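Side-chain contacts in amine Dehydrogenase (Pseudomonas putida, PDB 1JMX), which probably works in electron transfer, carrying covalently bound heme c groups, as the alpha subunit of a quinohemoprotein amine dehydrogenase: residues Gly69-Glu74 with Ala168-Ala173; Asp76-Ala81 with Val109-Arg114. One frame throughout, in Å; residues are numbered along the deposited sequence.

Interaction 1: residues Gly69-Glu74 with Ala168-Ala173; sequences GLAPSE and AEWQKA
On helix 165-173, W170 sends its CG anti to the backbone N (chi1 179°), and chi2 of -111° turns the indole so that one face meets the loop residue P72. The two side chains run crosswise, roughly perpendicular, and the proline leads with two of its carbons. CD lies over the six-membered ring, 3.6 Å from the W170 centroid and 18° off the normal, which makes it a CH-pi contact; CG follows farther along, 3.8 Å from W170 CZ3. Nearer the helix, A71 CB meets W170 CB at 3.8 Å, so the root of the tryptophan is packed as well as its ring. No hydrogen bond crosses here, and bonds within the loop help to shape it. A71 N donates to E74 OE1 at 2.8 Å, on the anti side and tilted out of the carboxylate plane, while E74 N returns to A71 O at 3.0 Å. R31 forms a salt bridge with the same E74 OE1. Outside the pair, W170 NE1 bonds to N234 O, and both P72 and W170 touch Y236 and L256. The arrangement is a proline-on-tryptophan CH-pi contact, placed where the cytochrome c-like heme-binding part of the chain meets the eight-stranded antiparallel barrel that runs from strand 182-190 to strand 269-280.

Interaction 2: residues Asp76-Ala81 with Val109-Arg114; sequences DGVRYA and VALQRR. With HEC (heme c), chain E.
V78 and L111 carry the contact between a type I beta turn, V78 to A81, and the end of the short helix 107-110 in the heme-binding part of the chain. The tight side is wholly apolar at the side chains. The V78 and L111 side chains lie alongside, pointing opposite ways, with V78 CG2 3.6 Å from L111 CD2; chi1 of -75° leaves CG2 flanked by both backbone branches, N and C, and facing the leucine. The other leucine methyl, CD1, meets the turn itself, 3.6 Å from V78 O and 3.8 Å from A81 CB. Packing is looser at the second valine branch, where CG1 comes only to 4.0 Å from A110 CB, and the preceding D76 and G77 are exposed to solvent. No hydrogen bond joins the two segments.

Past L111 in the chain, polar groups fix the backbone leaving the helix. R113 NH1 donates to A110 O at 2.7 Å and also to Q112 O, approaching both from above the carbonyl plane. On the heme side, V109 rests its two methyls against CMB of heme c, and Q112 lays its amide over CMA. R114 grips one oxygen with two nitrogens lying in a common plane with it: NE and NH2 each stand 2.9 Å from Q112 OE1, NE nearly along the C=O axis and NH2 on a lone pair.

Interactions 1 and 2 show how one loop can serve two interfaces: 69-74 and 76-81 are almost consecutive, with contact centres about 14 Å apart. L70, whose CB points away from 168-173, packs instead on 109-114, with CD1 3.4 Å from L111 O and CD2 3.6 Å from R113 CG. E74 O also lies 3.2 Å from R113 NH2, and E74 OE2 makes a long, weak ion pair with R113 NE. R31 joins both, salt-bridged to E74 and backbone-bonded to R113. Interaction 1 is remote from the hemes, whereas in interaction 2 R114 touches both: NH2 is 3.7 Å from O2A of the heme c beside Q112, and NH1 hydrogen-bonds O1A of the other.

Interaction 1: residues Gly69-Glu74 with Ala168-Ala173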
ATOM      1  N   GLY A  69       0.623 -25.742   9.770  1.00 17.64           N
ATOM      2  CA  GLY A  69      -0.272 -25.123   8.815  1.00 16.31           C
ATOM      3  C   GLY A  69      -1.606 -24.821   9.461  1.00 14.84           C
ATOM      4  O   GLY A  69      -1.751 -24.892  10.681  1.00 13.74           O
ATOM      5  N   LEU A  70      -2.581 -24.460   8.640  1.00 14.31           N
ATOM      6  CA  LEU A  70      -3.910 -24.150   9.140  1.00 14.28           C
ATOM      7  C   LEU A  70      -4.887 -25.221   8.675  1.00 13.95           C
ATOM      8  O   LEU A  70      -4.721 -25.803   7.609  1.00 14.40           O
ATOM      9  CB  LEU A  70      -4.387 -22.796   8.603  1.00 13.03           C
ATOM     10  CG  LEU A  70      -3.554 -21.531   8.783  1.00 14.53           C
ATOM     11  CD1 LEU A  70      -4.350 -20.346   8.268  1.00 14.44           C
ATOM     12  CD2 LEU A  70      -3.211 -21.325  10.236  1.00 15.15           C
ATOM     13  N   ALA A  71      -5.888 -25.504   9.493  1.00 13.66           N
ATOM     14  CA  ALA A  71      -6.913 -26.454   9.102  1.00 13.71           C
ATOM     15  C   ALA A  71      -7.722 -25.745   8.002  1.00 14.20           C
ATOM     16  O   ALA A  71      -7.688 -24.518   7.889  1.00 13.96           O
ATOM     17  CB  ALA A  71      -7.797 -26.787  10.291  1.00 13.09           C
ATOM     18  N   PRO A  72      -8.421 -26.508   7.148  1.00 14.00           N
ATOM     19  CA  PRO A  72      -9.208 -25.885   6.085  1.00 13.74           C
ATOM     20  C   PRO A  72     -10.165 -24.810   6.600  1.00 13.93           C
ATOM     21  O   PRO A  72     -10.192 -23.703   6.077  1.00 14.41           O
ATOM     22  CB  PRO A  72      -9.948 -27.074   5.480  1.00 14.27           C
ATOM     23  CG  PRO A  72      -8.955 -28.174   5.635  1.00 13.28           C
ATOM     24  CD  PRO A  72      -8.485 -27.976   7.047  1.00 13.56           C
ATOM     25  N   SER A  73     -10.895 -25.124   7.665  1.00 14.26           N
ATOM     26  CA  SER A  73     -11.852 -24.192   8.242  1.00 14.32           C
ATOM     27  C   SER A  73     -11.222 -22.934   8.838  1.00 14.69           C
ATOM     28  O   SER A  73     -11.921 -21.970   9.123  1.00 15.84           O
ATOM     29  CB  SER A  73     -12.720 -24.896   9.282  1.00 14.38           C
ATOM     30  OG  SER A  73     -11.948 -25.364  10.365  1.00 19.42           O
ATOM     31  N   GLU A  74      -9.909 -22.944   9.038  1.00 14.79           N
ATOM     32  CA  GLU A  74      -9.228 -21.772   9.577  1.00 14.55           C
ATOM     33  C   GLU A  74      -8.888 -20.784   8.463  1.00 15.06           C
ATOM     34  O   GLU A  74      -8.407 -19.687   8.729  1.00 15.73           O
ATOM     35  CB  GLU A  74      -7.975 -22.176  10.356  1.00 14.69           C
ATOM     36  CG  GLU A  74      -8.265 -23.000  11.611  1.00 14.07           C
ATOM     37  CD  GLU A  74      -7.005 -23.377  12.367  1.00 13.69           C
ATOM     38  OE1 GLU A  74      -6.010 -23.769  11.731  1.00 13.96           O
ATOM     39  OE2 GLU A  74      -7.007 -23.275  13.602  1.00 14.48           O
ATOM     40  N   ALA A 168      -6.136 -29.640  15.563  1.00 22.26           N
ATOM     41  CA  ALA A 168      -5.876 -30.929  16.199  1.00 24.80           C
ATOM     42  C   ALA A 168      -6.542 -32.055  15.414  1.00 25.76           C
ATOM     43  O   ALA A 168      -5.919 -33.086  15.129  1.00 26.27           O
ATOM     44  CB  ALA A 168      -6.391 -30.913  17.645  1.00 23.78           C
ATOM     45  N   GLU A 169      -7.806 -31.836  15.051  1.00 27.38           N
ATOM     46  CA  GLU A 169      -8.592 -32.806  14.299  1.00 28.64           C
ATOM     47  C   GLU A 169      -8.181 -32.897  12.846  1.00 27.83           C
ATOM     48  O   GLU A 169      -8.495 -33.876  12.166  1.00 29.02           O
ATOM     49  CB  GLU A 169     -10.077 -32.494  14.426  1.00 31.93           C
ATOM     50  CG  GLU A 169     -10.633 -32.938  15.769  1.00 38.55           C
ATOM     51  CD  GLU A 169     -12.054 -32.474  16.023  1.00 42.23           C
ATOM     52  OE1 GLU A 169     -12.286 -31.838  17.085  1.00 44.27           O
ATOM     53  OE2 GLU A 169     -12.942 -32.762  15.180  1.00 46.08           O
ATOM     54  N   TRP A 170      -7.500 -31.866  12.361  1.00 25.49           N
ATOM     55  CA  TRP A 170      -7.025 -31.879  10.996  1.00 24.09           C
ATOM     56  C   TRP A 170      -5.738 -32.708  10.909  1.00 25.49           C
ATOM     57  O   TRP A 170      -5.540 -33.447   9.949  1.00 24.59           O
ATOM     58  CB  TRP A 170      -6.780 -30.467  10.474  1.00 21.65           C
ATOM     59  CG  TRP A 170      -6.273 -30.510   9.087  1.00 18.02           C
ATOM     60  CD1 TRP A 170      -5.025 -30.185   8.662  1.00 17.29           C
ATOM     61  CD2 TRP A 170      -6.977 -30.998   7.941  1.00 17.81           C
ATOM     62  NE1 TRP A 170      -4.902 -30.446   7.324  1.00 17.80           N
ATOM     63  CE2 TRP A 170      -6.085 -30.947   6.855  1.00 16.59           C
ATOM     64  CE3 TRP A 170      -8.276 -31.479   7.730  1.00 18.26           C
ATOM     65  CZ2 TRP A 170      -6.446 -31.358   5.569  1.00 17.98           C
ATOM     66  CZ3 TRP A 170      -8.638 -31.888   6.451  1.00 17.87           C
ATOM     67  CH2 TRP A 170      -7.724 -31.825   5.386  1.00 16.82           C
ATOM     68  N   GLN A 171      -4.873 -32.581  11.915  1.00 27.31           N
ATOM     69  CA  GLN A 171      -3.619 -33.326  11.952  1.00 29.31           C
ATOM     70  C   GLN A 171      -3.849 -34.839  11.941  1.00 30.47           C
ATOM     71  O   GLN A 171      -2.979 -35.601  11.519  1.00 30.91           O
ATOM     72  CB  GLN A 171      -2.808 -32.956  13.197  1.00 30.74           C
ATOM     73  CG  GLN A 171      -2.237 -31.557  13.175  1.00 32.37           C
ATOM     74  CD  GLN A 171      -1.328 -31.286  14.362  1.00 34.05           C
ATOM     75  OE1 GLN A 171      -0.110 -31.511  14.295  1.00 34.32           O
ATOM     76  NE2 GLN A 171      -1.917 -30.809  15.464  1.00 33.98           N
ATOM     77  N   LYS A 172      -5.002 -35.269  12.446  1.00 31.70           N
ATOM     78  CA  LYS A 172      -5.337 -36.687  12.478  1.00 34.05           C
ATOM     79  C   LYS A 172      -6.108 -37.132  11.236  1.00 34.02           C
ATOM     80  O   LYS A 172      -5.846 -38.212  10.696  1.00 35.95           O
ATOM     81  CB  LYS A 172      -6.137 -37.029  13.741  1.00 36.03           C
ATOM     82  CG  LYS A 172      -5.335 -36.958  15.048  1.00 38.80           C
ATOM     83  CD  LYS A 172      -4.533 -38.238  15.356  1.00 42.23           C
ATOM     84  CE  LYS A 172      -3.374 -38.495  14.380  1.00 43.56           C
ATOM     85  NZ  LYS A 172      -3.670 -39.582  13.373  1.00 44.22           N
ATOM     86  N   ALA A 173      -7.025 -36.287  10.766  1.00 32.99           N
ATOM     87  CA  ALA A 173      -7.841 -36.607   9.600  1.00 31.16           C
ATOM     88  C   ALA A 173      -7.260 -36.169   8.261  1.00 31.08           C
ATOM     89  O   ALA A 173      -7.910 -36.337   7.237  1.00 32.52           O
ATOM     90  CB  ALA A 173      -9.250 -36.034   9.773  1.00 31.00           C
TER

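Interaction 2: residues Asp76-Ala81 with Val109-Arg114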
ATOM      1  N   ASP A  76     -11.317 -20.379   5.971  1.00 19.20           N
ATOM      2  CA  ASP A  76     -12.655 -20.000   5.513  1.00 20.36           C
ATOM      3  C   ASP A  76     -12.900 -18.497   5.501  1.00 19.19           C
ATOM      4  O   ASP A  76     -12.819 -17.833   6.536  1.00 18.83           O
ATOM      5  CB  ASP A  76     -13.731 -20.651   6.385  1.00 24.72           C
ATOM      6  CG  ASP A  76     -13.979 -22.112   6.040  1.00 28.62           C
ATOM      7  OD1 ASP A  76     -13.328 -22.649   5.109  1.00 32.29           O
ATOM      8  OD2 ASP A  76     -14.841 -22.724   6.710  1.00 32.04           O
ATOM      9  N   GLY A  77     -13.207 -17.970   4.319  1.00 18.66           N
ATOM     10  CA  GLY A  77     -13.481 -16.549   4.185  1.00 16.17           C
ATOM     11  C   GLY A  77     -12.304 -15.642   3.871  1.00 14.94           C
ATOM     12  O   GLY A  77     -12.506 -14.472   3.552  1.00 14.93           O
ATOM     13  N   VAL A  78     -11.082 -16.156   3.976  1.00 13.30           N
ATOM     14  CA  VAL A  78      -9.901 -15.346   3.682  1.00 12.55           C
ATOM     15  C   VAL A  78      -8.998 -15.979   2.615  1.00 12.51           C
ATOM     16  O   VAL A  78      -7.847 -15.571   2.441  1.00 13.18           O
ATOM     17  CB  VAL A  78      -9.086 -14.978   4.978  1.00 12.62           C
ATOM     18  CG1 VAL A  78      -9.809 -13.903   5.769  1.00 10.92           C
ATOM     19  CG2 VAL A  78      -8.868 -16.193   5.860  1.00 12.30           C
ATOM     20  N   ARG A  79      -9.549 -16.925   1.854  1.00 11.10           N
ATOM     21  CA  ARG A  79      -8.785 -17.591   0.812  1.00 11.14           C
ATOM     22  C   ARG A  79      -8.483 -16.696  -0.396  1.00 10.46           C
ATOM     23  O   ARG A  79      -7.582 -16.992  -1.175  1.00 10.65           O
ATOM     24  CB  ARG A  79      -9.475 -18.890   0.382  1.00 11.39           C
ATOM     25  CG  ARG A  79      -9.576 -19.931   1.501  1.00 10.06           C
ATOM     26  CD  ARG A  79      -9.958 -21.311   0.968  1.00  9.25           C
ATOM     27  NE  ARG A  79      -8.973 -21.811   0.013  1.00  9.33           N
ATOM     28  CZ  ARG A  79      -7.835 -22.410   0.354  1.00 11.89           C
ATOM     29  NH1 ARG A  79      -7.539 -22.606   1.629  1.00 12.41           N
ATOM     30  NH2 ARG A  79      -6.955 -22.746  -0.577  1.00 11.67           N
ATOM     31  N   TYR A  80      -9.215 -15.591  -0.525  1.00 11.08           N
ATOM     32  CA  TYR A  80      -9.015 -14.647  -1.624  1.00 10.63           C
ATOM     33  C   TYR A  80      -7.605 -14.067  -1.651  1.00 11.27           C
ATOM     34  O   TYR A  80      -7.123 -13.653  -2.704  1.00 12.03           O
ATOM     35  CB  TYR A  80     -10.033 -13.500  -1.563  1.00 10.81           C
ATOM     36  CG  TYR A  80     -10.020 -12.690  -0.280  1.00 10.74           C
ATOM     37  CD1 TYR A  80     -10.896 -12.992   0.759  1.00 11.71           C
ATOM     38  CD2 TYR A  80      -9.127 -11.627  -0.100  1.00 11.77           C
ATOM     39  CE1 TYR A  80     -10.889 -12.269   1.948  1.00 12.24           C
ATOM     40  CE2 TYR A  80      -9.109 -10.888   1.095  1.00 11.64           C
ATOM     41  CZ  TYR A  80      -9.993 -11.223   2.111  1.00 13.08           C
ATOM     42  OH  TYR A  80      -9.990 -10.533   3.299  1.00 13.70           O
ATOM     43  N   ALA A  81      -6.955 -14.028  -0.488  1.00 12.17           N
ATOM     44  CA  ALA A  81      -5.589 -13.501  -0.369  1.00 12.15           C
ATOM     45  C   ALA A  81      -4.586 -14.406  -1.086  1.00 11.09           C
ATOM     46  O   ALA A  81      -3.731 -13.923  -1.829  1.00 10.80           O
ATOM     47  CB  ALA A  81      -5.206 -13.327   1.105  1.00 10.54           C
ATOM     48  N   VAL A 109      -3.344 -11.245   8.268  1.00 11.05           N
ATOM     49  CA  VAL A 109      -3.376 -11.440   9.707  1.00 11.14           C
ATOM     50  C   VAL A 109      -4.197 -12.688  10.047  1.00 12.50           C
ATOM     51  O   VAL A 109      -3.751 -13.539  10.814  1.00 13.78           O
ATOM     52  CB  VAL A 109      -4.019 -10.213  10.397  1.00 10.81           C
ATOM     53  CG1 VAL A 109      -4.104 -10.419  11.896  1.00 11.27           C
ATOM     54  CG2 VAL A 109      -3.239  -8.957  10.067  1.00 10.39           C
ATOM     55  N   ALA A 110      -5.391 -12.785   9.462  1.00 11.61           N
ATOM     56  CA  ALA A 110      -6.309 -13.901   9.691  1.00  9.47           C
ATOM     57  C   ALA A 110      -5.812 -15.246   9.160  1.00  9.77           C
ATOM     58  O   ALA A 110      -6.326 -16.293   9.544  1.00 10.10           O
ATOM     59  CB  ALA A 110      -7.675 -13.577   9.111  1.00 10.74           C
ATOM     60  N   LEU A 111      -4.812 -15.221   8.283  1.00  9.67           N
ATOM     61  CA  LEU A 111      -4.252 -16.451   7.735  1.00  9.82           C
ATOM     62  C   LEU A 111      -3.094 -16.979   8.583  1.00 11.28           C
ATOM     63  O   LEU A 111      -2.248 -17.737   8.107  1.00 11.85           O
ATOM     64  CB  LEU A 111      -3.831 -16.261   6.274  1.00  7.98           C
ATOM     65  CG  LEU A 111      -4.996 -16.257   5.284  1.00  9.03           C
ATOM     66  CD1 LEU A 111      -4.537 -15.772   3.931  1.00  9.60           C
ATOM     67  CD2 LEU A 111      -5.604 -17.650   5.191  1.00  8.02           C
ATOM     68  N   GLN A 112      -3.071 -16.563   9.847  1.00 13.00           N
ATOM     69  CA  GLN A 112      -2.055 -16.988  10.804  1.00 13.40           C
ATOM     70  C   GLN A 112      -2.681 -17.290  12.166  1.00 13.04           C
ATOM     71  O   GLN A 112      -3.721 -16.743  12.524  1.00 13.68           O
ATOM     72  CB  GLN A 112      -0.953 -15.929  10.954  1.00 13.50           C
ATOM     73  CG  GLN A 112      -0.112 -15.718   9.702  1.00 12.74           C
ATOM     74  CD  GLN A 112       1.233 -15.085   9.992  1.00  9.92           C
ATOM     75  OE1 GLN A 112       1.711 -15.113  11.123  1.00 13.16           O
ATOM     76  NE2 GLN A 112       1.860 -14.531   8.964  1.00  9.24           N
ATOM     77  N   ARG A 113      -2.061 -18.210  12.892  1.00 13.82           N
ATOM     78  CA  ARG A 113      -2.513 -18.605  14.220  1.00 13.49           C
ATOM     79  C   ARG A 113      -1.310 -18.501  15.168  1.00 13.46           C
ATOM     80  O   ARG A 113      -0.254 -19.072  14.905  1.00 13.41           O
ATOM     81  CB  ARG A 113      -3.071 -20.031  14.183  1.00 14.25           C
ATOM     82  CG  ARG A 113      -4.391 -20.172  13.431  1.00 12.72           C
ATOM     83  CD  ARG A 113      -5.448 -19.297  14.070  1.00 14.05           C
ATOM     84  NE  ARG A 113      -6.759 -19.408  13.437  1.00 14.85           N
ATOM     85  CZ  ARG A 113      -7.114 -18.794  12.310  1.00 15.82           C
ATOM     86  NH1 ARG A 113      -6.246 -18.020  11.662  1.00 15.83           N
ATOM     87  NH2 ARG A 113      -8.353 -18.916  11.849  1.00 12.66           N
ATOM     88  N   ARG A 114      -1.456 -17.735  16.243  1.00 13.25           N
ATOM     89  CA  ARG A 114      -0.356 -17.532  17.191  1.00 12.76           C
ATOM     90  C   ARG A 114      -0.827 -17.321  18.618  1.00 12.29           C
ATOM     91  O   ARG A 114      -1.954 -16.884  18.847  1.00 11.98           O
ATOM     92  CB  ARG A 114       0.424 -16.261  16.835  1.00 11.04           C
ATOM     93  CG  ARG A 114       0.956 -16.143  15.436  1.00 11.63           C
ATOM     94  CD  ARG A 114       1.507 -14.753  15.253  1.00  9.38           C
ATOM     95  NE  ARG A 114       2.157 -14.569  13.968  1.00  8.93           N
ATOM     96  CZ  ARG A 114       3.287 -13.897  13.798  1.00  8.83           C
ATOM     97  NH1 ARG A 114       3.901 -13.348  14.836  1.00  8.06           N
ATOM     98  NH2 ARG A 114       3.780 -13.738  12.582  1.00  8.93           N
TER
HETATM   99 FE   HEC E1001       1.849  -6.042   9.334  1.00 10.57          FE
HETATM  100  CHA HEC E1001       3.891  -8.145   7.730  1.00 10.63           C
HETATM  101  CHB HEC E1001       0.574  -8.659  11.044  1.00  9.83           C
HETATM  102  CHC HEC E1001      -0.105  -3.916  11.103  1.00  9.09           C
HETATM  103  CHD HEC E1001       3.190  -3.402   7.603  1.00  8.43           C
HETATM  104  NA  HEC E1001       2.146  -7.975   9.358  1.00 10.74           N
HETATM  105  C1A HEC E1001       3.030  -8.693   8.622  1.00 10.05           C
HETATM  106  C2A HEC E1001       2.957 -10.097   8.912  1.00 11.18           C
HETATM  107  C3A HEC E1001       2.009 -10.240   9.836  1.00 11.62           C
HETATM  108  C4A HEC E1001       1.518  -8.920  10.123  1.00 10.97           C
HETATM  109  CMA HEC E1001       1.554 -11.540  10.477  1.00 14.88           C
HETATM  110  CAA HEC E1001       3.818 -11.172   8.286  1.00 13.26           C
HETATM  111  CBA HEC E1001       4.697 -11.675   9.430  1.00 17.23           C
HETATM  112  CGA HEC E1001       5.698 -12.750   9.094  1.00 19.05           C
HETATM  113  O1A HEC E1001       5.806 -13.184   7.959  1.00 27.89           O
HETATM  114  O2A HEC E1001       6.400 -13.157   9.995  1.00 27.15           O
HETATM  115  NB  HEC E1001       0.526  -6.239  10.749  1.00 10.16           N
HETATM  116  C1B HEC E1001       0.101  -7.416  11.366  1.00  9.93           C
HETATM  117  C2B HEC E1001      -0.858  -7.208  12.398  1.00  8.63           C
HETATM  118  C3B HEC E1001      -1.041  -5.859  12.447  1.00  9.72           C
HETATM  119  C4B HEC E1001      -0.199  -5.262  11.403  1.00  8.88           C
HETATM  120  CMB HEC E1001      -1.512  -8.294  13.277  1.00  9.77           C
HETATM  121  CAB HEC E1001      -1.964  -5.184  13.451  1.00 10.90           C
HETATM  122  CBB HEC E1001      -1.268  -4.476  14.616  1.00 12.58           C
HETATM  123  NC  HEC E1001       1.580  -4.083   9.327  1.00 10.31           N
HETATM  124  C1C HEC E1001       0.717  -3.364  10.125  1.00  9.19           C
HETATM  125  C2C HEC E1001       0.771  -1.961   9.838  1.00  8.77           C
HETATM  126  C3C HEC E1001       1.668  -1.806   8.861  1.00  9.58           C
HETATM  127  C4C HEC E1001       2.198  -3.127   8.545  1.00  9.19           C
HETATM  128  CMC HEC E1001      -0.061  -0.882  10.536  1.00  8.10           C
HETATM  129  CAC HEC E1001       1.909  -0.484   8.166  1.00 10.74           C
HETATM  130  CBC HEC E1001       2.943   0.490   8.697  1.00  9.76           C
HETATM  131  ND  HEC E1001       3.244  -5.812   7.966  1.00 10.09           N
HETATM  132  C1D HEC E1001       3.693  -4.666   7.342  1.00  9.73           C
HETATM  133  C2D HEC E1001       4.769  -4.960   6.392  1.00  8.62           C
HETATM  134  C3D HEC E1001       4.933  -6.329   6.477  1.00 11.55           C
HETATM  135  C4D HEC E1001       3.997  -6.802   7.418  1.00 11.08           C
HETATM  136  CMD HEC E1001       5.519  -3.953   5.524  1.00  7.02           C
HETATM  137  CAD HEC E1001       5.891  -7.293   5.767  1.00 13.12           C
HETATM  138  CBD HEC E1001       6.794  -6.732   4.721  1.00 19.88           C
HETATM  139  CGD HEC E1001       6.197  -6.890   3.363  1.00 17.03           C
HETATM  140  O1D HEC E1001       4.952  -6.982   3.263  1.00 18.53           O
HETATM  141  O2D HEC E1001       6.962  -6.924   2.374  1.00 21.34           O